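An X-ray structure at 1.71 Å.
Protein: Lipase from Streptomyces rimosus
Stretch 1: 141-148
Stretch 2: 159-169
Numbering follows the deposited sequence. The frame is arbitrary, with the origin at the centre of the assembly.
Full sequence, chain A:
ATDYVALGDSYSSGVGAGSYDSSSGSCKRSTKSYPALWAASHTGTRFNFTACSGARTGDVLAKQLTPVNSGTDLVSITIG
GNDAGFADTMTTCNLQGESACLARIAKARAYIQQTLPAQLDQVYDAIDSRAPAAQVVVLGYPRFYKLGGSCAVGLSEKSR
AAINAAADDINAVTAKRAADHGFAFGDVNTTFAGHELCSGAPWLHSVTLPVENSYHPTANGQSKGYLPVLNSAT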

ATOM      1  N   TYR A 141      -4.641   1.819   1.700  1.00 10.38           N
ATOM      2  CA  TYR A 141      -3.747   2.953   1.530  1.00  8.08           C
ATOM      3  C   TYR A 141      -4.269   4.084   2.383  1.00  8.18           C
ATOM      4  O   TYR A 141      -5.458   4.148   2.675  1.00 10.72           O
ATOM      5  CB  TYR A 141      -3.668   3.382   0.063  1.00  9.14           C
ATOM      6  CG  TYR A 141      -3.169   2.312  -0.866  1.00  7.26           C
ATOM      7  CD1 TYR A 141      -1.820   2.176  -1.132  1.00 12.07           C
ATOM      8  CD2 TYR A 141      -4.058   1.426  -1.475  1.00  8.68           C
ATOM      9  CE1 TYR A 141      -1.351   1.183  -1.988  1.00 11.67           C
ATOM     10  CE2 TYR A 141      -3.607   0.434  -2.330  1.00  7.65           C
ATOM     11  CZ  TYR A 141      -2.259   0.319  -2.593  1.00  8.64           C
ATOM     12  OH  TYR A 141      -1.788  -0.657  -3.437  1.00 10.29           O
ATOM     13  N   PRO A 142      -3.383   4.993   2.801  1.00 11.26           N
ATOM     14  CA  PRO A 142      -3.896   6.099   3.605  1.00 11.34           C
ATOM     15  C   PRO A 142      -4.444   7.179   2.691  1.00  9.02           C
ATOM     16  O   PRO A 142      -3.934   7.320   1.578  1.00 11.56           O
ATOM     17  CB  PRO A 142      -2.651   6.585   4.359  1.00  9.73           C
ATOM     18  CG  PRO A 142      -1.523   6.323   3.391  1.00  8.87           C
ATOM     19  CD  PRO A 142      -1.915   5.032   2.660  1.00  9.96           C
ATOM     20  N   ARG A 143      -5.478   7.889   3.121  1.00 10.99           N
ATOM     21  CA  ARG A 143      -5.784   9.169   2.503  1.00  8.20           C
ATOM     22  C   ARG A 143      -4.526  10.006   2.629  1.00  9.93           C
ATOM     23  O   ARG A 143      -3.912  10.046   3.702  1.00 13.47           O
ATOM     24  CB  ARG A 143      -6.978   9.853   3.181  1.00 10.70           C
ATOM     25  CG  ARG A 143      -8.333   9.385   2.693  1.00 13.67           C
ATOM     26  CD  ARG A 143      -9.429  10.193   3.359  1.00 18.94           C
ATOM     27  NE  ARG A 143      -9.339  10.054   4.802  1.00 17.19           N
ATOM     28  CZ  ARG A 143     -10.074   9.216   5.519  1.00 19.68           C
ATOM     29  NH1 ARG A 143     -10.984   8.454   4.920  1.00 20.25           N
ATOM     30  NH2 ARG A 143      -9.911   9.157   6.837  1.00 23.72           N
ATOM     31  N   PHE A 144      -4.122  10.660   1.547  1.00  6.84           N
ATOM     32  CA  PHE A 144      -2.846  11.357   1.538  1.00 11.34           C
ATOM     33  C   PHE A 144      -2.871  12.694   2.282  1.00 10.46           C
ATOM     34  O   PHE A 144      -1.835  13.157   2.751  1.00  8.70           O
ATOM     35  CB  PHE A 144      -2.376  11.615   0.109  1.00 11.75           C
ATOM     36  CG  PHE A 144      -1.832  10.400  -0.602  1.00 16.51           C
ATOM     37  CD1 PHE A 144      -1.501   9.248   0.084  1.00 15.64           C
ATOM     38  CD2 PHE A 144      -1.623  10.437  -1.975  1.00 21.44           C
ATOM     39  CE1 PHE A 144      -0.996   8.142  -0.578  1.00 16.50           C
ATOM     40  CE2 PHE A 144      -1.125   9.331  -2.655  1.00 21.00           C
ATOM     41  CZ  PHE A 144      -0.813   8.179  -1.951  1.00 23.32           C
ATOM     42  N   TYR A 145      -4.043  13.326   2.356  1.00 10.13           N
ATOM     43  CA  TYR A 145      -4.128  14.710   2.817  1.00 11.08           C
ATOM     44  C   TYR A 145      -5.113  14.939   3.945  1.00 10.03           C
ATOM     45  O   TYR A 145      -6.184  14.323   3.988  1.00 14.38           O
ATOM     46  CB  TYR A 145      -4.515  15.622   1.641  1.00  9.19           C
ATOM     47  CG  TYR A 145      -3.423  15.732   0.633  1.00  8.39           C
ATOM     48  CD1 TYR A 145      -2.320  16.531   0.884  1.00  8.33           C
ATOM     49  CD2 TYR A 145      -3.472  15.025  -0.568  1.00 10.20           C
ATOM     50  CE1 TYR A 145      -1.292  16.632  -0.017  1.00  7.33           C
ATOM     51  CE2 TYR A 145      -2.442  15.126  -1.488  1.00  9.92           C
ATOM     52  CZ  TYR A 145      -1.353  15.932  -1.202  1.00 13.30           C
ATOM     53  OH  TYR A 145      -0.299  16.067  -2.082  1.00 14.39           O
ATOM     54  N   LYS A 146      -4.746  15.843   4.845  1.00 10.56           N
ATOM     55  CA  LYS A 146      -5.702  16.425   5.773  1.00 12.67           C
ATOM     56  C   LYS A 146      -6.284  17.642   5.084  1.00 16.96           C
ATOM     57  O   LYS A 146      -5.536  18.504   4.615  1.00 17.26           O
ATOM     58  CB  LYS A 146      -5.047  16.841   7.087  1.00 12.55           C
ATOM     59  CG  LYS A 146      -5.967  17.698   7.949  1.00 18.55           C
ATOM     60  CD  LYS A 146      -5.192  18.399   9.055  1.00 25.23           C
ATOM     61  CE  LYS A 146      -6.094  18.792  10.229  1.00 32.50           C
ATOM     62  NZ  LYS A 146      -7.528  18.904   9.822  1.00 38.19           N
ATOM     63  N   LEU A 147      -7.607  17.711   5.002  1.00 15.94           N
ATOM     64  CA  LEU A 147      -8.256  18.840   4.355  1.00 17.26           C
ATOM     65  C   LEU A 147      -8.670  19.912   5.366  1.00 21.94           C
ATOM     66  O   LEU A 147      -8.871  19.613   6.543  1.00 19.93           O
ATOM     67  CB  LEU A 147      -9.478  18.366   3.573  1.00 20.10           C
ATOM     68  CG  LEU A 147      -9.236  17.285   2.520  1.00 19.17           C
ATOM     69  CD1 LEU A 147     -10.513  17.028   1.740  1.00 22.76           C
ATOM     70  CD2 LEU A 147      -8.105  17.685   1.578  1.00 17.61           C
ATOM     71  N   GLY A 148      -8.789  21.151   4.894  1.00 21.88           N
ATOM     72  CA  GLY A 148      -9.427  22.203   5.669  1.00 26.17           C
ATOM     73  C   GLY A 148      -8.507  23.262   6.237  1.00 33.75           C
ATOM     74  O   GLY A 148      -8.959  24.321   6.678  1.00 37.66           O
ATOM     75  N   SER A 159      -7.413  19.179  -5.595  1.00 10.72           N
ATOM     76  CA  SER A 159      -6.554  18.068  -5.974  1.00 12.50           C
ATOM     77  C   SER A 159      -6.332  17.153  -4.785  1.00 15.46           C
ATOM     78  O   SER A 159      -6.375  15.943  -4.927  1.00 11.12           O
ATOM     79  CB  SER A 159      -5.222  18.573  -6.516  1.00 15.07           C
ATOM     80  OG  SER A 159      -5.374  19.251  -7.753  1.00 14.96           O
ATOM     81  N   ARG A 160      -6.097  17.735  -3.611  1.00 11.21           N
ATOM     82  CA  ARG A 160      -5.900  16.946  -2.406  1.00 11.14           C
ATOM     83  C   ARG A 160      -7.129  16.119  -2.109  1.00  8.81           C
ATOM     84  O   ARG A 160      -7.042  14.933  -1.797  1.00  9.56           O
ATOM     85  CB  ARG A 160      -5.595  17.849  -1.210  1.00 12.04           C
ATOM     86  CG  ARG A 160      -4.284  18.579  -1.324  1.00 10.16           C
ATOM     87  CD  ARG A 160      -4.135  19.636  -0.233  1.00 12.10           C
ATOM     88  NE  ARG A 160      -3.553  20.852  -0.783  1.00 17.60           N
ATOM     89  CZ  ARG A 160      -3.631  22.047  -0.211  1.00 19.31           C
ATOM     90  NH1 ARG A 160      -4.278  22.196   0.944  1.00 18.84           N
ATOM     91  NH2 ARG A 160      -3.060  23.093  -0.800  1.00 18.29           N
ATOM     92  N   ALA A 161      -8.283  16.767  -2.183  1.00 12.08           N
ATOM     93  CA  ALA A 161      -9.540  16.102  -1.909  1.00  9.90           C
ATOM     94  C   ALA A 161      -9.797  14.985  -2.908  1.00 11.03           C
ATOM     95  O   ALA A 161     -10.300  13.928  -2.542  1.00  9.74           O
ATOM     96  CB  ALA A 161     -10.659  17.083  -1.944  1.00 12.37           C
ATOM     97  N   ALA A 162      -9.440  15.233  -4.162  1.00 11.47           N
ATOM     98  CA  ALA A 162      -9.651  14.269  -5.234  1.00 11.00           C
ATOM     99  C   ALA A 162      -8.786  13.034  -5.031  1.00 13.38           C
ATOM    100  O   ALA A 162      -9.251  11.906  -5.204  1.00 10.91           O
ATOM    101  CB  ALA A 162      -9.363  14.910  -6.584  1.00 13.23           C
ATOM    102  N   ILE A 163      -7.525  13.262  -4.680  1.00  9.93           N
ATOM    103  CA  ILE A 163      -6.606  12.182  -4.321  1.00 11.98           C
ATOM    104  C   ILE A 163      -7.098  11.417  -3.103  1.00  9.48           C
ATOM    105  O   ILE A 163      -7.007  10.196  -3.052  1.00  8.54           O
ATOM    106  CB  ILE A 163      -5.210  12.737  -4.042  1.00 13.04           C
ATOM    107  CG1 ILE A 163      -4.517  13.059  -5.345  1.00 19.15           C
ATOM    108  CG2 ILE A 163      -4.348  11.754  -3.312  1.00 20.90           C
ATOM    109  CD1 ILE A 163      -3.680  14.265  -5.247  1.00 21.78           C
ATOM    110  N   ASN A 164      -7.610  12.133  -2.107  1.00  8.50           N
ATOM    111  CA  ASN A 164      -8.209  11.477  -0.952  1.00  8.59           C
ATOM    112  C   ASN A 164      -9.358  10.568  -1.373  1.00 11.26           C
ATOM    113  O   ASN A 164      -9.502   9.462  -0.873  1.00 10.61           O
ATOM    114  CB  ASN A 164      -8.725  12.502   0.052  1.00  7.91           C
ATOM    115  CG  ASN A 164      -7.642  13.010   0.980  1.00  8.73           C
ATOM    116  OD1 ASN A 164      -6.477  12.680   0.831  1.00  9.24           O
ATOM    117  ND2 ASN A 164      -8.035  13.815   1.940  1.00 10.35           N
ATOM    118  N   ALA A 165     -10.186  11.067  -2.283  1.00 10.65           N
ATOM    119  CA  ALA A 165     -11.340  10.319  -2.758  1.00 10.41           C
ATOM    120  C   ALA A 165     -10.910   9.038  -3.459  1.00 11.13           C
ATOM    121  O   ALA A 165     -11.559   8.004  -3.313  1.00 11.58           O
ATOM    122  CB  ALA A 165     -12.193  11.189  -3.688  1.00 10.96           C
ATOM    123  N   ALA A 166      -9.827   9.124  -4.228  1.00 11.12           N
ATOM    124  CA  ALA A 166      -9.226   7.961  -4.869  1.00 12.81           C
ATOM    125  C   ALA A 166      -8.823   6.945  -3.814  1.00 11.63           C
ATOM    126  O   ALA A 166      -9.071   5.761  -3.963  1.00 10.33           O
ATOM    127  CB  ALA A 166      -8.020   8.366  -5.702  1.00 13.66           C
ATOM    128  N   ALA A 167      -8.187   7.415  -2.747  1.00  9.55           N
ATOM    129  CA  ALA A 167      -7.838   6.536  -1.636  1.00 12.72           C
ATOM    130  C   ALA A 167      -9.093   5.922  -1.038  1.00 12.71           C
ATOM    131  O   ALA A 167      -9.157   4.711  -0.816  1.00 12.52           O
ATOM    132  CB  ALA A 167      -7.077   7.300  -0.573  1.00  9.42           C
ATOM    133  N   ASP A 168     -10.092   6.763  -0.773  1.00 12.29           N
ATOM    134  CA  ASP A 168     -11.353   6.279  -0.232  1.00 12.54           C
ATOM    135  C   ASP A 168     -11.935   5.207  -1.144  1.00 12.25           C
ATOM    136  O   ASP A 168     -12.357   4.143  -0.678  1.00 11.79           O
ATOM    137  CB  ASP A 168     -12.350   7.427  -0.052  1.00 14.27           C
ATOM    138  CG  ASP A 168     -12.011   8.320   1.124  1.00 14.08           C
ATOM    139  OD1 ASP A 168     -11.075   7.983   1.872  1.00 13.35           O
ATOM    140  OD2 ASP A 168     -12.699   9.351   1.308  1.00 16.96           O
ATOM    141  N   ASP A 169     -11.913   5.477  -2.448  1.00 11.43           N
ATOM    142  CA  ASP A 169     -12.425   4.522  -3.440  1.00 12.35           C
ATOM    143  C   ASP A 169     -11.668   3.215  -3.354  1.00 10.68           C
ATOM    144  O   ASP A 169     -12.282   2.152  -3.300  1.00 10.26           O
ATOM    145  CB  ASP A 169     -12.311   5.065  -4.869  1.00 12.59           C
ATOM    146  CG  ASP A 169     -13.381   6.101  -5.205  1.00 14.34           C
ATOM    147  OD1 ASP A 169     -14.204   6.451  -4.337  1.00 14.95           O
ATOM    148  OD2 ASP A 169     -13.382   6.579  -6.352  1.00 15.07           O
TER
HETATM  149  O   HOH W   1      -4.966   9.757  -1.046  1.00 17.76           O
HETATM  150  O   HOH W   2      -5.225  20.786   3.071  1.00 24.91           O

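An irregular loop segment is fastened to one flank of a helix by a single asparagine that reads its backbone, with apolar and aromatic packing around that clamp and a salt bridge at one margin.

N164 is the centre of the design. Its CA-to-CB bond points sideways to the loop, but the end of the side chain comes nearer, and with chi1 at -83° its amide comes close to the extended backbone of Y145 and meets both polar groups there: Y145 N donates to N164 OD1 at 2.9 Å, and N164 ND2 donates to Y145 O at 2.8 Å. The carboxamide supplies an acceptor and a donor at once, so one side chain pairs with both the N and the O of Y145. The neighbouring amide is served by water 1, which accepts from F144 N at 2.9 Å and makes a weak hydrogen bond to the helix carbonyl I163 O, also at 2.9 Å.

One turn before N164, R160 lies over a face of the Y145 ring. Its CG sits 3.5 Å from the ring centroid and 9° off the normal, so the aliphatic part of the arginine makes a CH-pi contact while its polar end goes on to other work: water 2 links R160 NH1 (2.7 Å) to K146 O (2.8 Å). I163 packs against both aromatics, with CG2 3.3 Å from F144 CD2 and CD1 4.1 Å from Y145 CE2.

A167 points its CB at the loop, 3.8 Å from R143 CA. The CA atoms of R143 and N164, 4.8 Å apart, are closer than those of Y145 and R160 or of L147 and A161. L147 CD1 packs against A161 CB at 3.7 Å. At a partly exposed margin, R143 NH1 donates to D168 OD1 at 3.1 Å, a salt bridge in which the carboxylate oxygen lies near the guanidinium plane.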